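Putative LacI-family transcriptional regulator (Bacteroides fragilis, PDB 3GBV) is probably a LacI-family transcriptional regulator, whose periplasmic-binding-protein-like part would sense a still unidentified small-molecule effector and adjust DNA binding accordingly. Local coordinates at residues A111-N116 / C277-P282; F207-Y212 / D232-N237; V246-A251 / L285-N290. One frame throughout, in Å; residues are numbered along the deposited sequence.

Contact 1 of 3, residues A111-N116 / C277-P282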
loop_
_atom_site.group_PDB
_atom_site.type_symbol
_atom_site.label_atom_id
_atom_site.label_comp_id
_atom_site.label_asym_id
_atom_site.label_seq_id
_atom_site.Cartn_x
_atom_site.Cartn_y
_atom_site.Cartn_z
ATOM N N ALA A 111 -5.974 22.472 -7.495
ATOM C CA ALA A 111 -5.457 21.111 -7.380
ATOM C C ALA A 111 -6.430 20.180 -6.644
ATOM O O ALA A 111 -7.261 20.629 -5.845
ATOM C CB ALA A 111 -4.118 21.129 -6.665
ATOM N N PHE A 112 -6.309 18.884 -6.920
ATOM C CA PHE A 112 -7.161 17.863 -6.318
ATOM C C PHE A 112 -6.320 16.722 -5.784
ATOM O O PHE A 112 -5.361 16.290 -6.423
ATOM C CB PHE A 112 -8.147 17.299 -7.349
ATOM C CG PHE A 112 -8.853 16.037 -6.897
ATOM C CD1 PHE A 112 -9.857 16.085 -5.937
ATOM C CD2 PHE A 112 -8.502 14.799 -7.432
ATOM C CE1 PHE A 112 -10.503 14.918 -5.515
ATOM C CE2 PHE A 112 -9.141 13.626 -7.019
ATOM C CZ PHE A 112 -10.141 13.687 -6.059
ATOM N N PHE A 113 -6.700 16.244 -4.605
ATOM C CA PHE A 113 -6.021 15.138 -3.947
ATOM C C PHE A 113 -7.104 14.172 -3.516
ATOM O O PHE A 113 -7.986 14.520 -2.715
ATOM C CB PHE A 113 -5.239 15.619 -2.719
ATOM C CG PHE A 113 -4.032 16.443 -3.054
ATOM C CD1 PHE A 113 -2.828 15.832 -3.371
ATOM C CD2 PHE A 113 -4.107 17.833 -3.087
ATOM C CE1 PHE A 113 -1.718 16.589 -3.722
ATOM C CE2 PHE A 113 -3.003 18.599 -3.437
ATOM C CZ PHE A 113 -1.806 17.975 -3.755
ATOM N N GLY A 114 -7.033 12.965 -4.062
ATOM C CA GLY A 114 -8.003 11.937 -3.750
ATOM C C GLY A 114 -7.823 10.775 -4.707
ATOM O O GLY A 114 -6.966 10.811 -5.598
ATOM N N GLN A 115 -8.621 9.733 -4.538
ATOM C CA GLN A 115 -8.504 8.592 -5.418
ATOM C C GLN A 115 -9.229 8.826 -6.722
ATOM O O GLN A 115 -10.084 9.706 -6.838
ATOM C CB GLN A 115 -9.101 7.330 -4.789
ATOM C CG GLN A 115 -8.424 6.825 -3.539
ATOM C CD GLN A 115 -8.925 5.451 -3.147
ATOM O OE1 GLN A 115 -10.118 5.157 -3.251
ATOM N NE2 GLN A 115 -8.019 4.606 -2.685
ATOM N N ASN A 116 -8.844 8.042 -7.716
ATOM C CA ASN A 116 -9.513 8.069 -8.987
ATOM C C ASN A 116 -10.697 7.152 -8.614
ATOM O O ASN A 116 -10.576 5.916 -8.622
ATOM C CB ASN A 116 -8.647 7.415 -10.055
ATOM C CG ASN A 116 -9.396 7.218 -11.351
ATOM O OD1 ASN A 116 -10.490 6.650 -11.365
ATOM N ND2 ASN A 116 -8.815 7.687 -12.448
ATOM N N CYS A 277 -2.708 19.796 -11.205
ATOM C CA CYS A 277 -4.086 19.887 -10.760
ATOM C C CYS A 277 -4.598 18.560 -10.202
ATOM O O CYS A 277 -5.183 18.530 -9.126
ATOM C CB CYS A 277 -4.994 20.344 -11.900
ATOM S SG CYS A 277 -6.685 20.683 -11.347
ATOM N N THR A 278 -4.375 17.468 -10.925
ATOM C CA THR A 278 -4.847 16.168 -10.465
ATOM C C THR A 278 -3.765 15.334 -9.791
ATOM O O THR A 278 -2.722 15.041 -10.377
ATOM C CB THR A 278 -5.440 15.344 -11.622
ATOM O OG1 THR A 278 -4.416 15.071 -12.588
ATOM C CG2 THR A 278 -6.579 16.109 -12.284
ATOM N N ASN A 279 -4.037 14.961 -8.545
ATOM C CA ASN A 279 -3.131 14.148 -7.751
ATOM C C ASN A 279 -3.924 12.951 -7.238
ATOM O O ASN A 279 -4.529 12.994 -6.161
ATOM C CB ASN A 279 -2.587 14.977 -6.596
ATOM C CG ASN A 279 -1.822 16.182 -7.080
ATOM O OD1 ASN A 279 -0.627 16.097 -7.360
ATOM N ND2 ASN A 279 -2.515 17.309 -7.219
ATOM N N TYR A 280 -3.946 11.898 -8.046
ATOM C CA TYR A 280 -4.662 10.691 -7.695
ATOM C C TYR A 280 -3.873 9.916 -6.654
ATOM O O TYR A 280 -2.720 9.561 -6.869
ATOM C CB TYR A 280 -4.911 9.839 -8.949
ATOM C CG TYR A 280 -6.002 10.391 -9.852
ATOM C CD1 TYR A 280 -7.249 10.748 -9.331
ATOM C CD2 TYR A 280 -5.799 10.523 -11.227
ATOM C CE1 TYR A 280 -8.267 11.217 -10.152
ATOM C CE2 TYR A 280 -6.812 10.993 -12.066
ATOM C CZ TYR A 280 -8.043 11.335 -11.523
ATOM O OH TYR A 280 -9.053 11.777 -12.346
HETATM N N MSE A 281 -4.501 9.682 -5.511
HETATM C CA MSE A 281 -3.870 8.953 -4.414
HETATM C C MSE A 281 -3.909 7.451 -4.696
HETATM O O MSE A 281 -4.695 6.991 -5.517
HETATM C CB MSE A 281 -4.598 9.264 -3.106
HETATM C CG MSE A 281 -4.641 10.759 -2.791
HETATM SE SE MSE A 281 -2.772 11.398 -2.652
HETATM C CE MSE A 281 -2.133 10.607 -0.977
ATOM N N PRO A 282 -3.063 6.669 -4.014
ATOM C CA PRO A 282 -3.054 5.220 -4.244
ATOM C C PRO A 282 -4.295 4.486 -3.746
ATOM O O PRO A 282 -5.031 4.986 -2.891
ATOM C CB PRO A 282 -1.787 4.765 -3.521
ATOM C CG PRO A 282 -1.694 5.721 -2.388
ATOM C CD PRO A 282 -2.041 7.051 -3.024
HETATM O O HOH W 1 -6.498 6.624 -7.273
#

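Contact 2 of 3, residues F207-Y212 / D232-N237. With EDO (1,2-ethanediol), chain D.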
loop_
_atom_site.group_PDB
_atom_site.type_symbol
_atom_site.label_atom_id
_atom_site.label_comp_id
_atom_site.label_asym_id
_atom_site.label_seq_id
_atom_site.Cartn_x
_atom_site.Cartn_y
_atom_site.Cartn_z
ATOM N N PHE A 207 -18.950 1.951 0.119
ATOM C CA PHE A 207 -17.996 2.910 -0.433
ATOM C C PHE A 207 -17.770 4.107 0.461
ATOM O O PHE A 207 -16.992 4.994 0.126
ATOM C CB PHE A 207 -18.444 3.359 -1.827
ATOM C CG PHE A 207 -18.518 2.239 -2.805
ATOM C CD1 PHE A 207 -17.361 1.599 -3.232
ATOM C CD2 PHE A 207 -19.750 1.770 -3.248
ATOM C CE1 PHE A 207 -17.431 0.498 -4.086
ATOM C CE2 PHE A 207 -19.833 0.675 -4.097
ATOM C CZ PHE A 207 -18.674 0.033 -4.520
ATOM N N ASN A 208 -18.465 4.150 1.592
ATOM C CA ASN A 208 -18.250 5.244 2.522
ATOM C C ASN A 208 -17.207 4.670 3.466
ATOM O O ASN A 208 -16.773 3.539 3.266
ATOM C CB ASN A 208 -19.549 5.647 3.242
ATOM C CG ASN A 208 -20.237 4.487 3.940
ATOM O OD1 ASN A 208 -19.688 3.876 4.861
ATOM N ND2 ASN A 208 -21.462 4.189 3.511
ATOM N N SER A 209 -16.792 5.415 4.484
ATOM C CA SER A 209 -15.754 4.902 5.372
ATOM C C SER A 209 -16.232 4.347 6.709
ATOM O O SER A 209 -15.424 4.135 7.613
ATOM C CB SER A 209 -14.714 5.994 5.621
ATOM O OG SER A 209 -15.321 7.171 6.120
ATOM N N LYS A 210 -17.533 4.103 6.822
ATOM C CA LYS A 210 -18.132 3.603 8.057
ATOM C C LYS A 210 -18.535 2.133 7.931
ATOM O O LYS A 210 -19.622 1.750 8.369
ATOM C CB LYS A 210 -19.382 4.423 8.395
ATOM C CG LYS A 210 -19.249 5.922 8.163
ATOM C CD LYS A 210 -18.478 6.613 9.274
ATOM C CE LYS A 210 -19.396 7.004 10.427
ATOM N NZ LYS A 210 -20.399 8.040 10.024
ATOM N N VAL A 211 -17.673 1.315 7.339
ATOM C CA VAL A 211 -17.973 -0.096 7.164
ATOM C C VAL A 211 -18.129 -0.802 8.518
ATOM O O VAL A 211 -18.765 -1.848 8.608
ATOM C CB VAL A 211 -16.862 -0.809 6.335
ATOM C CG1 VAL A 211 -15.570 -0.871 7.129
ATOM C CG2 VAL A 211 -17.313 -2.203 5.938
ATOM N N TYR A 212 -17.560 -0.216 9.566
ATOM C CA TYR A 212 -17.636 -0.794 10.902
ATOM C C TYR A 212 -19.079 -0.945 11.388
ATOM O O TYR A 212 -19.366 -1.784 12.246
ATOM C CB TYR A 212 -16.838 0.061 11.899
ATOM C CG TYR A 212 -17.397 1.450 12.129
ATOM C CD1 TYR A 212 -18.511 1.646 12.945
ATOM C CD2 TYR A 212 -16.818 2.566 11.527
ATOM C CE1 TYR A 212 -19.036 2.914 13.158
ATOM C CE2 TYR A 212 -17.342 3.849 11.735
ATOM C CZ TYR A 212 -18.452 4.008 12.552
ATOM O OH TYR A 212 -18.982 5.257 12.771
ATOM N N ASP A 232 -10.971 2.836 4.128
ATOM C CA ASP A 232 -10.296 3.576 5.174
ATOM C C ASP A 232 -9.973 2.885 6.481
ATOM O O ASP A 232 -10.695 1.999 6.957
ATOM C CB ASP A 232 -11.064 4.871 5.409
ATOM C CG ASP A 232 -11.293 5.632 4.111
ATOM O OD1 ASP A 232 -10.307 5.911 3.391
ATOM O OD2 ASP A 232 -12.454 5.938 3.802
ATOM N N LEU A 233 -8.856 3.315 7.050
ATOM C CA LEU A 233 -8.330 2.756 8.273
ATOM C C LEU A 233 -8.811 3.353 9.585
ATOM O O LEU A 233 -8.007 3.622 10.466
ATOM C CB LEU A 233 -6.802 2.795 8.202
ATOM C CG LEU A 233 -6.096 1.650 7.451
ATOM C CD1 LEU A 233 -7.001 1.037 6.414
ATOM C CD2 LEU A 233 -4.833 2.159 6.809
ATOM N N LEU A 234 -10.115 3.577 9.722
ATOM C CA LEU A 234 -10.636 4.076 10.991
ATOM C C LEU A 234 -10.337 2.953 11.980
ATOM O O LEU A 234 -10.281 1.782 11.595
ATOM C CB LEU A 234 -12.146 4.283 10.927
ATOM C CG LEU A 234 -12.685 5.611 10.406
ATOM C CD1 LEU A 234 -12.284 5.786 8.951
ATOM C CD2 LEU A 234 -14.206 5.631 10.563
ATOM N N GLU A 235 -10.160 3.294 13.248
ATOM C CA GLU A 235 -9.846 2.285 14.247
ATOM C C GLU A 235 -10.918 1.198 14.340
ATOM O O GLU A 235 -10.604 0.024 14.496
ATOM C CB GLU A 235 -9.643 2.935 15.615
ATOM C CG GLU A 235 -8.710 2.135 16.499
ATOM C CD GLU A 235 -8.620 2.666 17.915
ATOM O OE1 GLU A 235 -8.408 3.889 18.087
ATOM O OE2 GLU A 235 -8.752 1.849 18.854
ATOM N N ARG A 236 -12.183 1.578 14.237
ATOM C CA ARG A 236 -13.237 0.588 14.318
ATOM C C ARG A 236 -13.246 -0.293 13.080
ATOM O O ARG A 236 -13.639 -1.461 13.135
ATOM C CB ARG A 236 -14.590 1.266 14.535
ATOM C CG ARG A 236 -14.648 2.033 15.859
ATOM C CD ARG A 236 -16.026 1.941 16.480
ATOM N NE ARG A 236 -16.788 3.166 16.322
ATOM C CZ ARG A 236 -18.098 3.255 16.508
ATOM N NH1 ARG A 236 -18.805 2.185 16.857
ATOM N NH2 ARG A 236 -18.700 4.421 16.337
ATOM N N ASN A 237 -12.788 0.257 11.961
ATOM C CA ASN A 237 -12.723 -0.518 10.727
ATOM C C ASN A 237 -11.638 -1.574 10.855
ATOM O O ASN A 237 -11.834 -2.738 10.497
ATOM C CB ASN A 237 -12.406 0.385 9.536
ATOM C CG ASN A 237 -13.617 1.129 9.034
ATOM O OD1 ASN A 237 -14.721 0.954 9.550
ATOM N ND2 ASN A 237 -13.421 1.967 8.011
HETATM C C1 EDO D . -13.318 7.589 1.201
HETATM O O1 EDO D . -14.257 6.723 1.840
HETATM C C2 EDO D . -13.759 9.046 1.326
HETATM O O2 EDO D . -13.585 9.493 2.667
#

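Contact 3 of 3, residues V246-A251 / L285-N290. With EDO (1,2-ethanediol), chain F.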
loop_
_atom_site.group_PDB
_atom_site.type_symbol
_atom_site.label_atom_id
_atom_site.label_comp_id
_atom_site.label_asym_id
_atom_site.label_seq_id
_atom_site.Cartn_x
_atom_site.Cartn_y
_atom_site.Cartn_z
ATOM N N VAL A 246 -14.734 -7.893 8.435
ATOM C CA VAL A 246 -14.282 -7.202 7.233
ATOM C C VAL A 246 -13.089 -8.002 6.687
ATOM O O VAL A 246 -12.192 -8.377 7.445
ATOM C CB VAL A 246 -13.840 -5.758 7.556
ATOM C CG1 VAL A 246 -13.137 -5.135 6.356
ATOM C CG2 VAL A 246 -15.048 -4.924 7.946
ATOM N N SER A 247 -13.098 -8.274 5.383
ATOM C CA SER A 247 -12.031 -9.045 4.734
ATOM C C SER A 247 -10.935 -8.166 4.150
ATOM O O SER A 247 -9.758 -8.507 4.209
ATOM C CB SER A 247 -12.601 -9.918 3.612
ATOM O OG SER A 247 -13.588 -10.801 4.105
ATOM N N PHE A 248 -11.334 -7.046 3.568
ATOM C CA PHE A 248 -10.384 -6.122 2.986
ATOM C C PHE A 248 -10.812 -4.695 3.310
ATOM O O PHE A 248 -12.005 -4.401 3.454
ATOM C CB PHE A 248 -10.333 -6.256 1.454
ATOM C CG PHE A 248 -9.917 -7.618 0.954
ATOM C CD1 PHE A 248 -8.694 -8.173 1.317
ATOM C CD2 PHE A 248 -10.738 -8.325 0.075
ATOM C CE1 PHE A 248 -8.296 -9.409 0.812
ATOM C CE2 PHE A 248 -10.345 -9.566 -0.434
ATOM C CZ PHE A 248 -9.121 -10.111 -0.067
ATOM N N LEU A 249 -9.817 -3.824 3.435
ATOM C CA LEU A 249 -10.047 -2.405 3.646
ATOM C C LEU A 249 -9.187 -1.720 2.584
ATOM O O LEU A 249 -8.046 -2.118 2.341
ATOM C CB LEU A 249 -9.614 -1.948 5.046
ATOM C CG LEU A 249 -10.499 -2.376 6.225
ATOM C CD1 LEU A 249 -9.867 -1.920 7.541
ATOM C CD2 LEU A 249 -11.899 -1.787 6.062
ATOM N N ILE A 250 -9.749 -0.711 1.933
ATOM C CA ILE A 250 -9.022 0.032 0.921
ATOM C C ILE A 250 -8.666 1.375 1.527
ATOM O O ILE A 250 -9.535 2.089 2.019
ATOM C CB ILE A 250 -9.875 0.220 -0.338
ATOM C CG1 ILE A 250 -10.155 -1.163 -0.960
ATOM C CG2 ILE A 250 -9.170 1.161 -1.307
ATOM C CD1 ILE A 250 -11.192 -1.166 -2.081
ATOM N N ALA A 251 -7.380 1.707 1.519
ATOM C CA ALA A 251 -6.920 2.966 2.091
ATOM C C ALA A 251 -6.527 3.958 1.007
ATOM O O ALA A 251 -6.253 3.575 -0.131
ATOM C CB ALA A 251 -5.745 2.710 3.021
ATOM N N LEU A 285 -4.559 -1.884 -0.730
ATOM C CA LEU A 285 -5.332 -2.998 -0.210
ATOM C C LEU A 285 -4.739 -3.520 1.096
ATOM O O LEU A 285 -3.556 -3.868 1.172
ATOM C CB LEU A 285 -5.386 -4.140 -1.214
ATOM C CG LEU A 285 -6.279 -5.231 -0.648
ATOM C CD1 LEU A 285 -7.729 -4.943 -1.043
ATOM C CD2 LEU A 285 -5.809 -6.573 -1.144
ATOM N N LEU A 286 -5.563 -3.571 2.130
ATOM C CA LEU A 286 -5.091 -4.060 3.410
ATOM C C LEU A 286 -5.882 -5.261 3.893
ATOM O O LEU A 286 -7.091 -5.375 3.658
ATOM C CB LEU A 286 -5.114 -2.925 4.435
ATOM C CG LEU A 286 -4.048 -1.912 3.996
ATOM C CD1 LEU A 286 -4.497 -0.501 4.266
ATOM C CD2 LEU A 286 -2.737 -2.229 4.685
ATOM N N THR A 287 -5.172 -6.185 4.528
ATOM C CA THR A 287 -5.791 -7.386 5.073
ATOM C C THR A 287 -5.290 -7.521 6.502
ATOM O O THR A 287 -4.415 -6.777 6.936
ATOM C CB THR A 287 -5.386 -8.658 4.295
ATOM O OG1 THR A 287 -4.023 -8.988 4.582
ATOM C CG2 THR A 287 -5.531 -8.441 2.813
ATOM N N LYS A 288 -5.846 -8.477 7.226
ATOM C CA LYS A 288 -5.447 -8.715 8.600
ATOM C C LYS A 288 -3.950 -9.015 8.659
ATOM O O LYS A 288 -3.266 -8.602 9.589
ATOM C CB LYS A 288 -6.241 -9.902 9.154
ATOM C CG LYS A 288 -5.973 -10.269 10.601
ATOM C CD LYS A 288 -6.806 -11.499 10.992
ATOM C CE LYS A 288 -6.369 -12.112 12.328
ATOM N NZ LYS A 288 -6.513 -11.151 13.462
ATOM N N GLU A 289 -3.447 -9.712 7.644
ATOM C CA GLU A 289 -2.049 -10.107 7.602
ATOM C C GLU A 289 -1.006 -9.049 7.238
ATOM O O GLU A 289 0.188 -9.313 7.357
ATOM C CB GLU A 289 -1.864 -11.303 6.669
ATOM C CG GLU A 289 -2.533 -12.598 7.111
ATOM C CD GLU A 289 -4.027 -12.580 6.899
ATOM O OE1 GLU A 289 -4.470 -11.978 5.896
ATOM O OE2 GLU A 289 -4.754 -13.176 7.726
ATOM N N ASN A 290 -1.423 -7.872 6.774
ATOM C CA ASN A 290 -0.436 -6.848 6.444
ATOM C C ASN A 290 -0.752 -5.481 7.049
ATOM O O ASN A 290 0.055 -4.550 6.956
ATOM C CB ASN A 290 -0.259 -6.722 4.919
ATOM C CG ASN A 290 -1.413 -5.989 4.231
ATOM O OD1 ASN A 290 -1.270 -5.540 3.085
ATOM N ND2 ASN A 290 -2.554 -5.875 4.911
HETATM C C1 EDO F . -0.895 -1.845 -0.097
HETATM O O1 EDO F . -0.918 -3.236 0.318
HETATM C C2 EDO F . -0.895 -1.710 -1.639
HETATM O O2 EDO F . -2.181 -2.015 -2.177
HETATM O O HOH W 2 -8.180 -9.652 6.105
#

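Contact 1 of 3, residues A111-N116 / C277-P282
Four backbone hydrogen bonds zip strand 278-280 parallel to strand 111-114. Phe-112 N gives a very short bond of 2.5 Å to Cys-277 O, Asn-279 N returns one to Phe-112 O, Gly-114 N reaches Asn-279 O at a longer 3.3 Å, and Met-281 N closes the run on Gly-114 O. Phe-112 O is gripped twice by one residue, because Asn-279 ND2 also donates to it over 3.1 Å, from 40° above the carbonyl plane. The same ND2 serves Ala-276 O, so the amide has its rotation fixed. Held this way, the amide stacks on one face of the Phe-113 ring, the planes 12° apart and ND2 3.5 Å above the ring plane, offset toward the rim; asparagine suits the place by joining an edge donor to a flat stacking surface. Farther along, Gln-115 NE2 binds Pro-282 O at 3.0 Å, while its OE1 turns to Ser-120. A water joins Asn-116 N to Met-281 O. On the side of Phe-112 and Tyr-280, the Tyr-280 ring receives Asn-116 CB over its face, a CH-pi contact with CB 3.9 Å from the ring centroid. The Phe-112 ring turns along the strand, with Gly-114 N over one of its faces; having no side chain, Gly-114 leaves that space to the ring. On the opposite side, Phe-113 and selenomethionine Met-281 pack on helix 254-270. Asn-116 is the N-cap of helix 117-131, its OD1 accepting from Gln-119 N. Two neighbouring parallel strands that both run on into the hinge are characteristic of the two-domain type I periplasmic-binding-protein fold; here they supply two of the interdomain crossovers.

Contact 2 of 3, residues F207-Y212 / D232-N237
The amide nitrogen of Asn-237 is held by two carbonyls, one from each segment. ND2 donates to Asp-232 O at 2.9 Å in a nearly straight bond (171°), and to Ser-209 O at 3.0 Å; both oxygens receive it from above their carbonyl planes. The other end of the amide, OD1, accepts a weak bond from Tyr-212 N. One buried asparagine thus bridges the loops that leave neighbouring parallel strands 203-206 and 227-231, at the C-terminal ends of a Rossmann-like sheet in the periplasmic-binding-protein fold. Asparagine fits because it offers donors and an acceptor within one rigid plane.

Packing closes round this amide. Val-211 CG1 sits only 3.1 Å from Asn-237 OD1, a tight approach, and Val-211 also touches Val-246 and Leu-249 of strand 246-251. Leu-234, the N-cap residue of helix 235-243, brings CD2 to the rim of the Tyr-212 ring. Tyr-212 opens helix 212-220 with CG in the crowded position between backbone N and carbonyl carbon (chi1 66°), which sets its ring against Leu-234 and Arg-236. There the guanidinium of Arg-236 lies on one ring face, centres 4.2 Å apart and planes at 29°, with Tyr-212 CE1 over the middle of the guanidinium. Arg-236 also forms a salt bridge through NH1 with Glu-216, one turn along the tyrosine's own helix, so the charge is held against the ring.

On the cleft side, Tyr-23 of helix 23-37 touches Ser-209 and Asp-232 from the other domain, a setting consistent with an effector pocket. Around Ser-209 the chain makes an Asx turn, Asn-208 OD1 accepting from Lys-210 N. Ser-209 CB presses within 2.9 Å of Asp-232 OD2, the oxygen that also accepts a hydrogen bond from O1 of a bound ethanediol at 2.8 Å.

Contact 3 of 3, residues V246-A251 / L285-N290
Three torsions bring the apolar groups together. Phe-248 has CG anti to its carbonyl carbon (chi1 -61°), Leu-285 has CG anti to its backbone N (chi1 -176°), and Thr-287 puts OG1 in the crowded position (chi1 72°), leaving its methyl CG2, anti to the carbonyl carbon, beside the phenyl edge. Leu-285 CD1 therefore comes to 3.8 Å from Phe-248 CB, crossing it obliquely, while Thr-287 CG2 lies alongside, in the ring plane and 3.5 Å from Phe-248 CD1. Threonine suits this position by giving a methyl to the phenyl and keeping its hydroxyl for a weak bond from Glu-289 N.

The backbones that carry these groups run antiparallel. Leu-249 and Leu-286 form the hydrogen-bonded pair: Leu-249 N donates to a lone pair of Leu-286 O at 3.1 Å, and Leu-286 N answers to Leu-249 O at 2.9 Å. Ile-250 and Leu-285 make the next, non-hydrogen-bonded pair. Leu-286 CD1 meets Ala-251 CB at 3.7 Å. Beyond the hydrogen-bonded pair, a water links Ser-247 O with Lys-288 N.

The far edge of Leu-285 holds an ethanediol, O2 accepting from its N and O1 donating to its O; the diol also bonds Leu-285 O of the second subunit. Leu-285 packs on Leu-285 of that subunit, and Glu-289 forms a salt bridge with its Arg-126. Met-127 of helix 117-131 touches both Phe-248 and Leu-285. Strand 284-286, antiparallel to 246-251, closes the otherwise parallel sheet of the C-terminal domain in a two-domain periplasmic-binding-protein fold, and lies here at the dimer interface.

Along the chain the segments run 111-116, 207-212, 232-237, 246-251, 277-282 and 285-290, so contact 2 is nested within contact 1, and contacts 1 and 3 cross. Contact 1 edges the parallel sheet of the N-terminal domain; contacts 2 and 3 belong to the other domain, their centres about 11 Å apart and about 20 and 21 Å from that of contact 1. Asp-232 N and Ile-250 O, 2.7 Å apart in a probable hydrogen bond, join contacts 2 and 3. Gln-115 NE2 packs against Ala-251 O where the chain crosses between domains. Contacts 1 and 3 also meet the second subunit, placing hinge and dimer interface close together.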